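Local coordinates for aminoglycoside N(6')-acetyltransferase type 1 (Salmonella choleraesuis, PDB 2VBQ), which catalyses transfer of an acetyl group from acetyl-CoA to the 6'-amino group of aminoglycoside antibiotics, conferring resistance to them, and works as a homodimer, at residues G89-P94 and C129-S134; A60-S65 and A80-D85. All blocks are in the same frame, centred on the assembly; numbering follows the deposited sequence.

Interaction 1: residues G89-P94 and C129-S134; sequences GCDSSP and CREMAS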
# COMPACT_ATOMS: atom_id res chain seq x y z
N GLY A 89 -6.84 -2.78 -4.37
CA GLY A 89 -8.27 -2.63 -4.61
C GLY A 89 -8.71 -1.33 -5.25
O GLY A 89 -9.89 -1.15 -5.52
N CYS A 90 -7.76 -0.41 -5.47
CA CYS A 90 -8.05 0.90 -6.07
C CYS A 90 -7.70 0.91 -7.55
O CYS A 90 -6.83 0.18 -7.98
CB CYS A 90 -7.28 2.00 -5.32
SG CYS A 90 -7.84 2.20 -3.60
N ASP A 91 -8.39 1.76 -8.31
CA ASP A 91 -8.16 1.90 -9.76
C ASP A 91 -7.50 3.21 -10.13
O ASP A 91 -7.04 3.35 -11.27
CB ASP A 91 -9.48 1.79 -10.54
CG ASP A 91 -10.21 0.52 -10.25
OD1 ASP A 91 -9.58 -0.57 -10.30
OD2 ASP A 91 -11.43 0.60 -9.98
N SER A 92 -7.47 4.17 -9.22
CA SER A 92 -6.91 5.48 -9.56
C SER A 92 -5.74 5.83 -8.67
O SER A 92 -5.41 5.07 -7.75
CB SER A 92 -7.99 6.57 -9.54
OG SER A 92 -8.59 6.65 -8.27
N SER A 93 -5.09 6.95 -8.96
CA SER A 93 -3.94 7.44 -8.20
C SER A 93 -3.88 8.96 -8.32
O SER A 93 -4.14 9.51 -9.39
CB SER A 93 -2.63 6.73 -8.64
OG SER A 93 -1.54 7.04 -7.78
N PRO A 94 -3.59 9.66 -7.21
CA PRO A 94 -3.26 9.15 -5.89
C PRO A 94 -4.52 8.77 -5.10
O PRO A 94 -5.65 9.04 -5.55
CB PRO A 94 -2.54 10.34 -5.23
CG PRO A 94 -3.26 11.52 -5.78
CD PRO A 94 -3.61 11.14 -7.22
N CYS A 129 -7.99 13.46 -4.62
CA CYS A 129 -8.10 12.00 -4.61
C CYS A 129 -9.52 11.53 -4.99
O CYS A 129 -10.51 12.07 -4.50
CB CYS A 129 -7.68 11.39 -3.26
SG CYS A 129 -5.96 11.77 -2.78
N ARG A 130 -9.60 10.51 -5.84
CA ARG A 130 -10.91 9.95 -6.25
C ARG A 130 -11.38 8.83 -5.34
O ARG A 130 -12.57 8.54 -5.27
CB ARG A 130 -10.88 9.49 -7.72
CG ARG A 130 -10.45 10.57 -8.70
CD ARG A 130 -10.87 10.31 -10.17
NE ARG A 130 -9.95 9.43 -10.91
CZ ARG A 130 -8.70 9.74 -11.27
NH1 ARG A 130 -8.17 10.92 -10.92
NH2 ARG A 130 -7.97 8.87 -11.96
N GLU A 131 -10.44 8.22 -4.62
CA GLU A 131 -10.74 7.06 -3.79
C GLU A 131 -10.09 7.24 -2.42
O GLU A 131 -9.00 7.83 -2.31
CB GLU A 131 -10.19 5.78 -4.43
CG GLU A 131 -10.91 5.31 -5.70
CD GLU A 131 -10.11 4.27 -6.49
OE1 GLU A 131 -8.93 4.53 -6.81
OE2 GLU A 131 -10.64 3.19 -6.79
N MET A 132 -10.78 6.74 -1.41
CA MET A 132 -10.23 6.59 -0.07
C MET A 132 -10.11 5.11 0.23
O MET A 132 -11.01 4.32 -0.10
CB MET A 132 -11.13 7.30 0.96
CG MET A 132 -10.74 7.07 2.45
SD MET A 132 -11.49 8.27 3.57
CE MET A 132 -13.22 7.91 3.27
N ALA A 133 -9.00 4.73 0.84
CA ALA A 133 -8.78 3.34 1.21
C ALA A 133 -8.24 3.19 2.63
O ALA A 133 -7.81 4.18 3.28
CB ALA A 133 -7.87 2.64 0.20
N SER A 134 -8.26 1.94 3.10
CA SER A 134 -7.87 1.55 4.44
C SER A 134 -7.65 0.03 4.44
O SER A 134 -8.02 -0.64 3.49
CB SER A 134 -8.96 1.93 5.44
OG SER A 134 -8.55 1.69 6.77
O HOH W 1 -7.26 9.98 -7.56
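The backbones of Ser92 and Arg130 pass each other with CA atoms 6.9 Å apart and draw in to 5.8 Å between the CA atoms of Pro94 and Cys129. Side chains, loop backbone N-H groups and one water link the irregular 89-94 loop to the start of strand 131-136. Glu131 is the main link. Its CG lies anti to the carbonyl carbon (chi1 -70°) and the chain then runs extended, which carries the carboxylate to the backbone of the loop. OE2 uses its syn lone pair to accept from Asp91 N at 3.1 Å, in a nearly straight bond (169°). OE1 takes two firm bonds from one face of the carboxylate plane, and Asp91 N adds a weak one. Ser92 N is 2.8 Å from OE1, on the syn side, and Ser92 OG is 2.6 Å from OE1, steeply above the plane. These bonds hold the buried carboxylate against rotation.

Asp91 OD2 and Glu131 OE2 lie 4.2 Å apart, and both form salt bridges to Arg162 of the second subunit, which probably offsets their repulsion. Arg130 bends at chi3 and lays one guanidinium face over Ser92 CB, with NH2 3.3 Å from that carbon. Cys90 SG packs on the methyl of Ala133, and Pro94 CG rests on Cys129 SG. The water accepts from Arg130 N and donates to Pro94 O, just after the cis peptide bond that precedes the proline.

Strand 131-136 runs parallel to strand 95-103, and Glu131 and Ala133 bond to its backbone. Met132 points away from the 89-94 loop and packs on helix 112-126. Residues 132-134 also pair antiparallel with a strand of the second subunit, so the sheet continues across the dimer.

Interaction 2: residues A60-S65 and A80-D85; sequences ADHLAS and ASIRHD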
# COMPACT_ATOMS: atom_id res chain seq x y z
N ALA A 60 4.79 17.84 6.03
CA ALA A 60 4.31 17.13 4.85
C ALA A 60 3.20 17.84 4.07
O ALA A 60 2.37 18.59 4.62
CB ALA A 60 3.81 15.75 5.27
N ASP A 61 3.16 17.56 2.78
CA ASP A 61 1.96 17.79 2.03
C ASP A 61 1.25 16.49 1.66
O ASP A 61 0.15 16.56 1.13
CB ASP A 61 2.22 18.64 0.77
CG ASP A 61 3.38 18.12 -0.05
OD1 ASP A 61 3.82 16.95 0.11
OD2 ASP A 61 3.87 18.92 -0.89
N HIS A 62 1.86 15.32 1.91
CA HIS A 62 1.17 14.03 1.69
C HIS A 62 0.81 13.26 2.97
O HIS A 62 0.45 12.08 2.90
CB HIS A 62 1.95 13.11 0.70
CG HIS A 62 1.91 13.60 -0.72
ND1 HIS A 62 2.49 14.79 -1.09
CD2 HIS A 62 1.31 13.11 -1.83
CE1 HIS A 62 2.29 15.00 -2.38
NE2 HIS A 62 1.56 14.00 -2.85
N LEU A 63 0.97 13.93 4.12
CA LEU A 63 0.58 13.40 5.42
C LEU A 63 -0.24 14.45 6.12
O LEU A 63 0.09 15.62 6.05
CB LEU A 63 1.81 13.05 6.28
CG LEU A 63 2.70 11.91 5.79
CD1 LEU A 63 3.96 11.78 6.67
CD2 LEU A 63 1.88 10.63 5.77
N ALA A 64 -1.32 14.02 6.78
CA ALA A 64 -2.10 14.86 7.70
C ALA A 64 -2.73 13.97 8.75
O ALA A 64 -3.10 12.82 8.48
CB ALA A 64 -3.21 15.68 6.97
N SER A 65 -2.82 14.50 9.97
CA SER A 65 -3.47 13.83 11.08
C SER A 65 -4.54 14.74 11.64
O SER A 65 -4.48 15.95 11.46
CB SER A 65 -2.45 13.45 12.17
OG SER A 65 -1.59 12.46 11.63
N ALA A 80 -3.62 10.09 8.31
CA ALA A 80 -3.96 9.89 6.89
C ALA A 80 -2.76 10.22 5.99
O ALA A 80 -1.86 10.95 6.40
CB ALA A 80 -5.17 10.71 6.51
N SER A 81 -2.73 9.63 4.81
CA SER A 81 -1.74 9.98 3.81
C SER A 81 -2.40 10.13 2.45
O SER A 81 -3.52 9.65 2.24
CB SER A 81 -0.70 8.85 3.71
OG SER A 81 -1.32 7.66 3.24
N ILE A 82 -1.67 10.76 1.53
CA ILE A 82 -1.98 10.71 0.11
C ILE A 82 -0.93 9.79 -0.52
O ILE A 82 0.28 10.13 -0.56
CB ILE A 82 -1.88 12.08 -0.56
CG1 ILE A 82 -2.73 13.13 0.19
CG2 ILE A 82 -2.24 11.94 -2.09
CD1 ILE A 82 -4.22 12.85 0.24
N ARG A 83 -1.38 8.65 -1.00
CA ARG A 83 -0.48 7.63 -1.48
C ARG A 83 -0.44 7.66 -3.01
O ARG A 83 -1.48 7.63 -3.65
CB ARG A 83 -0.92 6.23 -1.01
CG ARG A 83 -0.65 5.93 0.46
CD ARG A 83 -0.75 4.42 0.65
NE ARG A 83 -0.73 3.94 2.02
CZ ARG A 83 -0.92 2.66 2.36
NH1 ARG A 83 -1.12 1.74 1.41
NH2 ARG A 83 -0.90 2.28 3.63
N HIS A 84 0.77 7.74 -3.55
CA HIS A 84 1.01 7.53 -5.00
C HIS A 84 1.38 6.07 -5.34
O HIS A 84 1.27 5.67 -6.50
CB HIS A 84 2.09 8.46 -5.53
CG HIS A 84 1.65 9.88 -5.69
ND1 HIS A 84 1.01 10.35 -6.83
CD2 HIS A 84 1.78 10.95 -4.87
CE1 HIS A 84 0.76 11.64 -6.68
NE2 HIS A 84 1.21 12.03 -5.50
N ASP A 85 1.83 5.29 -4.35
CA ASP A 85 2.12 3.86 -4.59
C ASP A 85 0.79 3.18 -4.98
O ASP A 85 -0.29 3.67 -4.62
CB ASP A 85 2.62 3.14 -3.33
CG ASP A 85 3.97 3.65 -2.82
OD1 ASP A 85 4.70 4.40 -3.49
OD2 ASP A 85 4.31 3.26 -1.68
O HOH W 2 -0.49 11.21 9.09
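This is the open end of the antiparallel beta hairpin of strands 63-70 and 73-83 in the GNAT fold. Ala64 and Ala80 form a hydrogen-bonded pair. Ala80 N donates to Ala64 O at 2.8 Å, and Ala64 N to Ala80 O at 3.1 Å. Leu63 and Ser81 are the adjacent non-hydrogen-bonded pair, and Leu63 CD2 lies 3.8 Å from Ser81 CB. On this face Ser81 OG bonds to Glu99, a substrate-binding residue. The two alanines point to the other face, where Trp123 of helix 112-126 covers them. One further backbone bond, Ile82 N to His62 O, continues the pairing just before strand 63-70 begins.

A water donates to both Ser65 OG and Ala80 O. Beyond the ladder, chi1 of -71° sets His62 CG beside the backbone N, and the ring points its CD2 edge at strand 73-83. Its CD2 comes 3.6 Å from Ile82 CB, with Ile82 O at the ring edge. Asp61 OD1 accepts from His62 ND1, which helps to fix the ring's rotation. The His62 and His84 rings meet rim to rim with planes at 43°, and a weak hydrogen bond joins His62 NE2 to His84 NE2 at 3.3 Å.

From the N terminus, interaction 2 comes first. Residues 60-65 leave helix 47-59 and enter strand 63-70, the chain turns back, and 80-85 closes the hairpin. Interaction 1 then opens at 89-94. The chain passes through strand 95-103 and helix 112-126 before 129-134 closes this second, longer loop. The two contacts are therefore in series and neither crosses the other. They still meet in space. Pro94 CB packs 3.5 Å from Ile82 CG2, and Cys129 SG lies 3.6 Å from Ile82 CD1. Together they tie the hairpin to strand 131-136, the last of the sheet within this chain, and both reach the second subunit.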